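PDB 5XBN: Wss1p from Saccharomyces cerevisiae FostersO, which acts as a DNA-dependent zinc metalloendopeptidase that cleaves DNA-binding proteins and helps repair toxic DNA-protein cross-links. Local coordinates for residues P27-V32 against Y57-N62; K49-K54 against E107-T112. One frame throughout, in Å; residues are numbered along the deposited sequence.

Contact 1: residues P27-V32 against Y57-N62; sequences PHIQKV and YLMKEN
His-28 and Met-59 carry most of this contact, and Lys-60 closes its outer side. His-28 stands just before strand 29-33 and points toward the helix. Its ring lies obliquely against the backbone and CB of Lys-60, where NE2 of His-28 comes to 3.5 Å from CB of Lys-60. The lysine chain leaves the helix with CG anti to its own nitrogen (chi1 178°) and then bends at chi3 and chi4. This brings NZ round to the edge of the imidazole, in its plane, 4.0 Å from CE1 of His-28. Pro-27 CB covers one ring face. ND1 of His-28 is hydrogen-bonded to Lys-65 NZ, which helps to set the turn of the ring. With two lysine ammonium groups nearby, the ring probably tends to stay neutral. A leucine in place of His-28 would probably leave Lys-65 NZ without this acceptor and Lys-60 CB without the ring it packs on.

Met-59, a selenomethionine, is the buried half. Its chain is extended at chi2 and bends at chi3 (68°). The CE methyl lies 3.6 Å from O of His-28 and also touches CB of that residue. SE meets Ile-29 CD1 at 3.8 Å, the two side chains crossing at about a right angle.

The contact joins the edge strand of the sheet to the short helix 56-62. Strand 66-72 pairs with 29-33 and touches Met-59 through Val-66. From helix 106-118, Leu-117 packs on Met-59 and Met-113 on Ile-29.

Contact 2: residues K49-K54 against E107-T112; sequences KEIAHK and ECIMGT
Ile-51 meets Met-110 and Ile-109 in a purely apolar contact, the main one between these two helix segments. Ile-51 points toward the other helix, and a bend at chi2 (-76°) sets its CD1 between the two partners. On one of them, CD1 of Ile-51 rests 3.7 Å from CG2 of Ile-109, the methyl branch of that residue. The isoleucines meet roughly perpendicular to each other, and CG1 of Ile-51 adds a second touch on the same methyl.

Met-110, a selenomethionine, makes the other side of the grip. Its bond from the backbone runs past the partner helix, but bends at chi2 and chi3 fold the chain back. CE then lies 3.5 Å from CD1 of Ile-51, tighter than an ordinary carbon contact. The same CE is 3.9 Å from CG2 of Ile-51, so the methyl touches both branches. The Ile-51 and Met-110 side chains run side by side with opposite senses. Lys-54 joins through its aliphatic part: its CB is 4.1 Å from CE of Met-110. Met-106 and Met-113, about a turn away on helix 106-118, also touch Ile-51. On the sheet side, Ile-109 packs on Leu-92 and Leu-94 of strand 89-96.

Helix 106-118 carries the HExxH motif of zinc metallopeptidases. His-115 and His-119 bind the zinc together with His-125. Glu-116, next to His-115, is probably the catalytic glutamate, as in this motif. The contact falls on the first half of this helix, before the motif. The segment axes cross at -58° and come within 10.8 Å.

The polar part lies at the end of Lys-54. Its NZ reaches Glu-144 of helix 127-145 in a long, weak ion pair.

Contacts 1 and 2 have centres about 12 Å apart and touch directly. Ile-29 CD1 meets Ala-52 CB at 3.8 Å, and Val-32 CG2 meets Lys-49 CG at 3.7 Å. Along the chain the segments alternate: strand 29-33, helix 41-54, helix 56-62, then helix 106-118 after the remaining strands. Contact 2 is buried near the centre of the chain, and contact 1 lies farther out. The zinc-binding helix 106-118 belongs to contact 2 and also packs against contact 1. The two contacts thus join the edge strand and the first two helices to the helix that bears the catalytic motif.

Contact 1: residues P27-V32 against Y57-N62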
ATOM      1  N   PRO A  27      10.313  -7.062  -6.112  1.00 22.55           N
ATOM      2  CA  PRO A  27      10.515  -7.208  -7.562  1.00 26.13           C
ATOM      3  C   PRO A  27       9.311  -6.741  -8.384  1.00 26.38           C
ATOM      4  O   PRO A  27       9.426  -6.456  -9.581  1.00 27.47           O
ATOM      5  CB  PRO A  27      10.716  -8.722  -7.739  1.00 28.11           C
ATOM      6  CG  PRO A  27      11.110  -9.225  -6.395  1.00 36.04           C
ATOM      7  CD  PRO A  27      10.409  -8.353  -5.408  1.00 26.52           C
ATOM      8  N   HIS A  28       8.157  -6.662  -7.740  1.00 19.69           N
ATOM      9  CA  HIS A  28       6.907  -6.395  -8.435  1.00 21.17           C
ATOM     10  C   HIS A  28       6.445  -4.957  -8.327  1.00 20.80           C
ATOM     11  O   HIS A  28       5.394  -4.610  -8.853  1.00 20.38           O
ATOM     12  CB  HIS A  28       5.833  -7.338  -7.903  1.00 20.29           C
ATOM     13  CG  HIS A  28       6.317  -8.746  -7.776  1.00 26.55           C
ATOM     14  ND1 HIS A  28       6.624  -9.524  -8.872  1.00 28.91           N
ATOM     15  CD2 HIS A  28       6.618  -9.493  -6.685  1.00 26.89           C
ATOM     16  CE1 HIS A  28       7.059 -10.704  -8.462  1.00 30.97           C
ATOM     17  NE2 HIS A  28       7.068 -10.710  -7.140  1.00 26.79           N
ATOM     18  N   ILE A  29       7.220  -4.136  -7.625  1.00 18.52           N
ATOM     19  CA  ILE A  29       6.983  -2.697  -7.590  1.00 19.88           C
ATOM     20  C   ILE A  29       8.223  -1.987  -8.112  1.00 21.86           C
ATOM     21  O   ILE A  29       9.310  -2.148  -7.566  1.00 20.64           O
ATOM     22  CB  ILE A  29       6.677  -2.208  -6.174  1.00 20.52           C
ATOM     23  CG1 ILE A  29       5.468  -2.966  -5.615  1.00 18.52           C
ATOM     24  CG2 ILE A  29       6.478  -0.686  -6.180  1.00 20.04           C
ATOM     25  CD1 ILE A  29       5.154  -2.684  -4.143  1.00 19.86           C
ATOM     26  N   GLN A  30       8.086  -1.201  -9.166  1.00 22.42           N
ATOM     27  CA  GLN A  30       9.289  -0.658  -9.792  1.00 22.01           C
ATOM     28  C   GLN A  30       9.902   0.509  -9.005  1.00 24.74           C
ATOM     29  O   GLN A  30      11.122   0.665  -8.961  1.00 24.82           O
ATOM     30  CB  GLN A  30       8.980  -0.223 -11.223  1.00 22.52           C
ATOM     31  CG  GLN A  30       8.643  -1.360 -12.143  1.00 28.95           C
ATOM     32  CD  GLN A  30       8.315  -0.880 -13.547  1.00 36.15           C
ATOM     33  OE1 GLN A  30       9.073  -0.123 -14.148  1.00 35.26           O
ATOM     34  NE2 GLN A  30       7.166  -1.305 -14.064  1.00 40.04           N
ATOM     35  N   LYS A  31       9.074   1.329  -8.376  1.00 20.15           N
ATOM     36  CA  LYS A  31       9.578   2.548  -7.746  1.00 22.77           C
ATOM     37  C   LYS A  31       8.687   2.942  -6.588  1.00 20.76           C
ATOM     38  O   LYS A  31       7.465   2.850  -6.704  1.00 17.93           O
ATOM     39  CB  LYS A  31       9.625   3.684  -8.775  1.00 23.05           C
ATOM     40  CG  LYS A  31      10.157   5.010  -8.262  1.00 29.40           C
ATOM     41  CD  LYS A  31      11.662   5.002  -8.187  1.00 32.67           C
ATOM     42  CE  LYS A  31      12.235   6.414  -8.145  1.00 34.84           C
ATOM     43  NZ  LYS A  31      11.813   7.174  -6.939  1.00 39.07           N
ATOM     44  N   VAL A  32       9.288   3.376  -5.479  1.00 18.56           N
ATOM     45  CA  VAL A  32       8.507   4.006  -4.416  1.00 18.47           C
ATOM     46  C   VAL A  32       8.954   5.457  -4.248  1.00 22.49           C
ATOM     47  O   VAL A  32      10.090   5.818  -4.566  1.00 28.84           O
ATOM     48  CB  VAL A  32       8.625   3.259  -3.069  1.00 22.54           C
ATOM     49  CG1 VAL A  32       8.251   1.804  -3.251  1.00 22.99           C
ATOM     50  CG2 VAL A  32      10.023   3.371  -2.514  1.00 26.41           C
ATOM     51  N   TYR A  57       5.344 -11.155  -1.348  1.00 17.66           N
ATOM     52  CA  TYR A  57       4.987 -12.550  -1.575  1.00 19.52           C
ATOM     53  C   TYR A  57       3.565 -12.662  -2.125  1.00 22.33           C
ATOM     54  O   TYR A  57       3.301 -13.447  -3.042  1.00 21.58           O
ATOM     55  CB  TYR A  57       5.121 -13.332  -0.263  1.00 21.19           C
ATOM     56  CG  TYR A  57       5.153 -14.837  -0.429  1.00 22.57           C
ATOM     57  CD1 TYR A  57       3.978 -15.577  -0.444  1.00 26.68           C
ATOM     58  CD2 TYR A  57       6.361 -15.518  -0.550  1.00 30.78           C
ATOM     59  CE1 TYR A  57       3.998 -16.959  -0.577  1.00 27.69           C
ATOM     60  CE2 TYR A  57       6.391 -16.908  -0.680  1.00 35.16           C
ATOM     61  CZ  TYR A  57       5.204 -17.616  -0.696  1.00 34.41           C
ATOM     62  OH  TYR A  57       5.208 -18.992  -0.822  1.00 36.44           O
ATOM     63  N   LEU A  58       2.661 -11.872  -1.551  1.00 16.04           N
ATOM     64  CA  LEU A  58       1.254 -11.859  -1.960  1.00 19.05           C
ATOM     65  C   LEU A  58       1.143 -11.394  -3.409  1.00 20.66           C
ATOM     66  O   LEU A  58       0.402 -11.964  -4.207  1.00 22.50           O
ATOM     67  CB  LEU A  58       0.435 -10.948  -1.032  1.00 16.28           C
ATOM     68  CG  LEU A  58      -1.084 -10.870  -1.256  1.00 18.32           C
ATOM     69  CD1 LEU A  58      -1.753 -12.172  -0.879  1.00 22.31           C
ATOM     70  CD2 LEU A  58      -1.683  -9.723  -0.476  1.00 22.15           C
HETATM   71  N   MSE A  59       1.897 -10.357  -3.756  1.00 19.10           N
HETATM   72  CA  MSE A  59       1.879  -9.888  -5.130  1.00 19.45           C
HETATM   73  C   MSE A  59       2.415 -10.962  -6.077  1.00 20.88           C
HETATM   74  O   MSE A  59       1.879 -11.133  -7.169  1.00 21.40           O
HETATM   75  CB  MSE A  59       2.672  -8.588  -5.271  1.00 16.23           C
HETATM   76  CG  MSE A  59       1.960  -7.419  -4.596  1.00 18.12           C
HETATM   77 SE   MSE A  59       2.887  -5.715  -4.821  0.73 19.94          SE
HETATM   78  CE  MSE A  59       2.643  -5.467  -6.751  1.00 18.73           C
ATOM     79  N   LYS A  60       3.448 -11.696  -5.670  1.00 20.69           N
ATOM     80  CA  LYS A  60       3.948 -12.773  -6.530  1.00 21.96           C
ATOM     81  C   LYS A  60       2.869 -13.840  -6.745  1.00 27.69           C
ATOM     82  O   LYS A  60       2.643 -14.290  -7.885  1.00 24.66           O
ATOM     83  CB  LYS A  60       5.213 -13.407  -5.956  1.00 25.12           C
ATOM     84  CG  LYS A  60       5.722 -14.568  -6.811  1.00 28.12           C
ATOM     85  CD  LYS A  60       7.074 -15.067  -6.354  1.00 35.69           C
ATOM     86  CE  LYS A  60       7.880 -15.594  -7.536  1.00 44.14           C
ATOM     87  NZ  LYS A  60       8.111 -14.533  -8.562  1.00 48.70           N
ATOM     88  N   GLU A  61       2.189 -14.209  -5.661  1.00 21.17           N
ATOM     89  CA  GLU A  61       1.134 -15.232  -5.706  1.00 22.98           C
ATOM     90  C   GLU A  61      -0.021 -14.840  -6.615  1.00 24.85           C
ATOM     91  O   GLU A  61      -0.645 -15.699  -7.257  1.00 25.57           O
ATOM     92  CB  GLU A  61       0.577 -15.503  -4.302  1.00 26.05           C
ATOM     93  CG  GLU A  61       1.425 -16.383  -3.427  1.00 29.94           C
ATOM     94  CD  GLU A  61       0.690 -16.820  -2.167  1.00 31.62           C
ATOM     95  OE1 GLU A  61      -0.354 -16.213  -1.822  1.00 31.19           O
ATOM     96  OE2 GLU A  61       1.150 -17.781  -1.527  1.00 37.22           O
ATOM     97  N   ASN A  62      -0.330 -13.545  -6.650  1.00 21.45           N
ATOM     98  CA  ASN A  62      -1.471 -13.067  -7.411  1.00 19.27           C
ATOM     99  C   ASN A  62      -1.107 -12.448  -8.763  1.00 21.90           C
ATOM    100  O   ASN A  62      -1.976 -11.928  -9.464  1.00 24.87           O
ATOM    101  CB  ASN A  62      -2.264 -12.064  -6.571  1.00 20.67           C
ATOM    102  CG  ASN A  62      -2.995 -12.731  -5.433  1.00 26.42           C
ATOM    103  OD1 ASN A  62      -4.093 -13.244  -5.623  1.00 26.29           O
ATOM    104  ND2 ASN A  62      -2.382 -12.758  -4.243  1.00 21.89           N
TER

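Contact 2: residues K49-K54 against E107-T112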
ATOM      1  N   LYS A  49       8.582   1.546   2.053  1.00 19.22           N
ATOM      2  CA  LYS A  49       9.402   0.433   1.582  1.00 19.23           C
ATOM      3  C   LYS A  49       9.125  -0.823   2.377  1.00 18.50           C
ATOM      4  O   LYS A  49       9.238  -1.921   1.846  1.00 19.13           O
ATOM      5  CB  LYS A  49      10.891   0.775   1.661  1.00 21.87           C
ATOM      6  CG  LYS A  49      11.301   1.764   0.584  1.00 21.30           C
ATOM      7  CD  LYS A  49      12.811   1.969   0.551  1.00 24.30           C
ATOM      8  CE  LYS A  49      13.172   2.937  -0.574  1.00 27.63           C
ATOM      9  NZ  LYS A  49      14.647   3.032  -0.825  1.00 29.40           N
ATOM     10  N   GLU A  50       8.775  -0.663   3.652  1.00 17.62           N
ATOM     11  CA  GLU A  50       8.440  -1.832   4.463  1.00 22.85           C
ATOM     12  C   GLU A  50       7.095  -2.394   4.010  1.00 21.72           C
ATOM     13  O   GLU A  50       6.917  -3.603   3.964  1.00 19.66           O
ATOM     14  CB  GLU A  50       8.418  -1.489   5.955  1.00 25.98           C
ATOM     15  CG  GLU A  50       8.166  -2.685   6.885  1.00 31.18           C
ATOM     16  CD  GLU A  50       9.257  -3.759   6.831  1.00 38.34           C
ATOM     17  OE1 GLU A  50      10.383  -3.467   6.382  1.00 34.86           O
ATOM     18  OE2 GLU A  50       8.989  -4.904   7.257  1.00 41.87           O
ATOM     19  N   ILE A  51       6.155  -1.513   3.672  1.00 16.66           N
ATOM     20  CA  ILE A  51       4.883  -1.964   3.096  1.00 18.79           C
ATOM     21  C   ILE A  51       5.147  -2.758   1.818  1.00 17.16           C
ATOM     22  O   ILE A  51       4.639  -3.870   1.638  1.00 18.34           O
ATOM     23  CB  ILE A  51       3.950  -0.772   2.772  1.00 18.19           C
ATOM     24  CG1 ILE A  51       3.498  -0.057   4.044  1.00 24.70           C
ATOM     25  CG2 ILE A  51       2.728  -1.238   1.944  1.00 22.75           C
ATOM     26  CD1 ILE A  51       2.439  -0.798   4.818  1.00 29.92           C
ATOM     27  N   ALA A  52       5.974  -2.186   0.944  1.00 20.38           N
ATOM     28  CA  ALA A  52       6.339  -2.826  -0.325  1.00 20.59           C
ATOM     29  C   ALA A  52       6.957  -4.195  -0.105  1.00 18.96           C
ATOM     30  O   ALA A  52       6.614  -5.154  -0.771  1.00 16.83           O
ATOM     31  CB  ALA A  52       7.299  -1.944  -1.107  1.00 19.67           C
ATOM     32  N   HIS A  53       7.884  -4.277   0.838  1.00 17.09           N
ATOM     33  CA  HIS A  53       8.527  -5.541   1.157  1.00 19.01           C
ATOM     34  C   HIS A  53       7.518  -6.547   1.679  1.00 19.66           C
ATOM     35  O   HIS A  53       7.485  -7.703   1.246  1.00 19.35           O
ATOM     36  CB  HIS A  53       9.637  -5.319   2.192  1.00 22.55           C
ATOM     37  CG  HIS A  53      10.239  -6.583   2.711  1.00 23.32           C
ATOM     38  ND1 HIS A  53      10.793  -7.535   1.886  1.00 23.94           N
ATOM     39  CD2 HIS A  53      10.373  -7.055   3.974  1.00 27.49           C
ATOM     40  CE1 HIS A  53      11.250  -8.538   2.614  1.00 25.43           C
ATOM     41  NE2 HIS A  53      11.003  -8.272   3.884  1.00 27.78           N
ATOM     42  N   LYS A  54       6.679  -6.103   2.605  1.00 18.49           N
ATOM     43  CA  LYS A  54       5.793  -7.035   3.285  1.00 18.32           C
ATOM     44  C   LYS A  54       4.761  -7.642   2.329  1.00 19.43           C
ATOM     45  O   LYS A  54       4.357  -8.784   2.534  1.00 19.57           O
ATOM     46  CB  LYS A  54       5.091  -6.363   4.452  1.00 23.05           C
ATOM     47  CG  LYS A  54       5.996  -6.219   5.681  1.00 25.32           C
ATOM     48  CD  LYS A  54       5.262  -5.552   6.827  1.00 30.33           C
ATOM     49  CE  LYS A  54       4.922  -6.568   7.916  1.00 42.28           C
ATOM     50  NZ  LYS A  54       4.041  -5.979   8.955  1.00 43.16           N
ATOM     51  N   GLU A 107      -0.895  -1.340  10.349  1.00 34.61           N
ATOM     52  CA  GLU A 107      -2.042  -2.201  10.064  1.00 35.06           C
ATOM     53  C   GLU A 107      -3.036  -1.497   9.156  1.00 28.88           C
ATOM     54  O   GLU A 107      -3.568  -2.103   8.226  1.00 28.79           O
ATOM     55  CB  GLU A 107      -2.752  -2.629  11.355  1.00 36.93           C
ATOM     56  CG  GLU A 107      -1.818  -3.046  12.470  1.00 43.60           C
ATOM     57  CD  GLU A 107      -1.425  -1.882  13.364  1.00 46.80           C
ATOM     58  OE1 GLU A 107      -0.295  -1.364  13.211  1.00 43.56           O
ATOM     59  OE2 GLU A 107      -2.249  -1.486  14.223  1.00 52.85           O
ATOM     60  N   CYS A 108      -3.266  -0.216   9.436  1.00 29.12           N
ATOM     61  CA  CYS A 108      -4.187   0.624   8.674  1.00 29.90           C
ATOM     62  C   CYS A 108      -3.694   0.843   7.253  1.00 28.99           C
ATOM     63  O   CYS A 108      -4.449   0.697   6.295  1.00 28.83           O
ATOM     64  CB  CYS A 108      -4.373   1.982   9.354  1.00 30.10           C
ATOM     65  SG  CYS A 108      -5.358   1.925  10.869  1.00 56.70           S
ATOM     66  N   ILE A 109      -2.422   1.207   7.128  1.00 25.20           N
ATOM     67  CA  ILE A 109      -1.814   1.401   5.818  1.00 24.67           C
ATOM     68  C   ILE A 109      -1.815   0.101   5.007  1.00 21.35           C
ATOM     69  O   ILE A 109      -2.123   0.115   3.823  1.00 22.26           O
ATOM     70  CB  ILE A 109      -0.380   1.941   5.942  1.00 25.18           C
ATOM     71  CG1 ILE A 109      -0.392   3.254   6.730  1.00 26.87           C
ATOM     72  CG2 ILE A 109       0.223   2.166   4.556  1.00 25.90           C
ATOM     73  CD1 ILE A 109       0.990   3.770   7.087  1.00 25.88           C
HETATM   74  N   MSE A 110      -1.485  -1.025   5.633  1.00 21.96           N
HETATM   75  CA  MSE A 110      -1.485  -2.297   4.908  1.00 22.84           C
HETATM   76  C   MSE A 110      -2.886  -2.625   4.410  1.00 22.10           C
HETATM   77  O   MSE A 110      -3.056  -3.198   3.330  1.00 21.10           O
HETATM   78  CB  MSE A 110      -0.972  -3.443   5.778  1.00 22.69           C
HETATM   79  CG  MSE A 110      -1.016  -4.820   5.084  1.00 27.90           C
HETATM   80 SE   MSE A 110       0.030  -4.892   3.436  0.54 26.50          SE
HETATM   81  CE  MSE A 110       1.618  -4.127   4.299  1.00 23.23           C
ATOM     82  N   GLY A 111      -3.890  -2.256   5.205  1.00 21.34           N
ATOM     83  CA  GLY A 111      -5.265  -2.524   4.831  1.00 23.44           C
ATOM     84  C   GLY A 111      -5.622  -1.757   3.585  1.00 22.60           C
ATOM     85  O   GLY A 111      -6.260  -2.282   2.675  1.00 21.33           O
ATOM     86  N   THR A 112      -5.191  -0.503   3.541  1.00 20.98           N
ATOM     87  CA  THR A 112      -5.399   0.329   2.364  1.00 22.75           C
ATOM     88  C   THR A 112      -4.598  -0.178   1.170  1.00 20.36           C
ATOM     89  O   THR A 112      -5.082  -0.169   0.027  1.00 21.11           O
ATOM     90  CB  THR A 112      -5.033   1.780   2.669  1.00 26.06           C
ATOM     91  OG1 THR A 112      -5.948   2.276   3.648  1.00 29.75           O
ATOM     92  CG2 THR A 112      -5.119   2.638   1.406  1.00 24.43           C
TER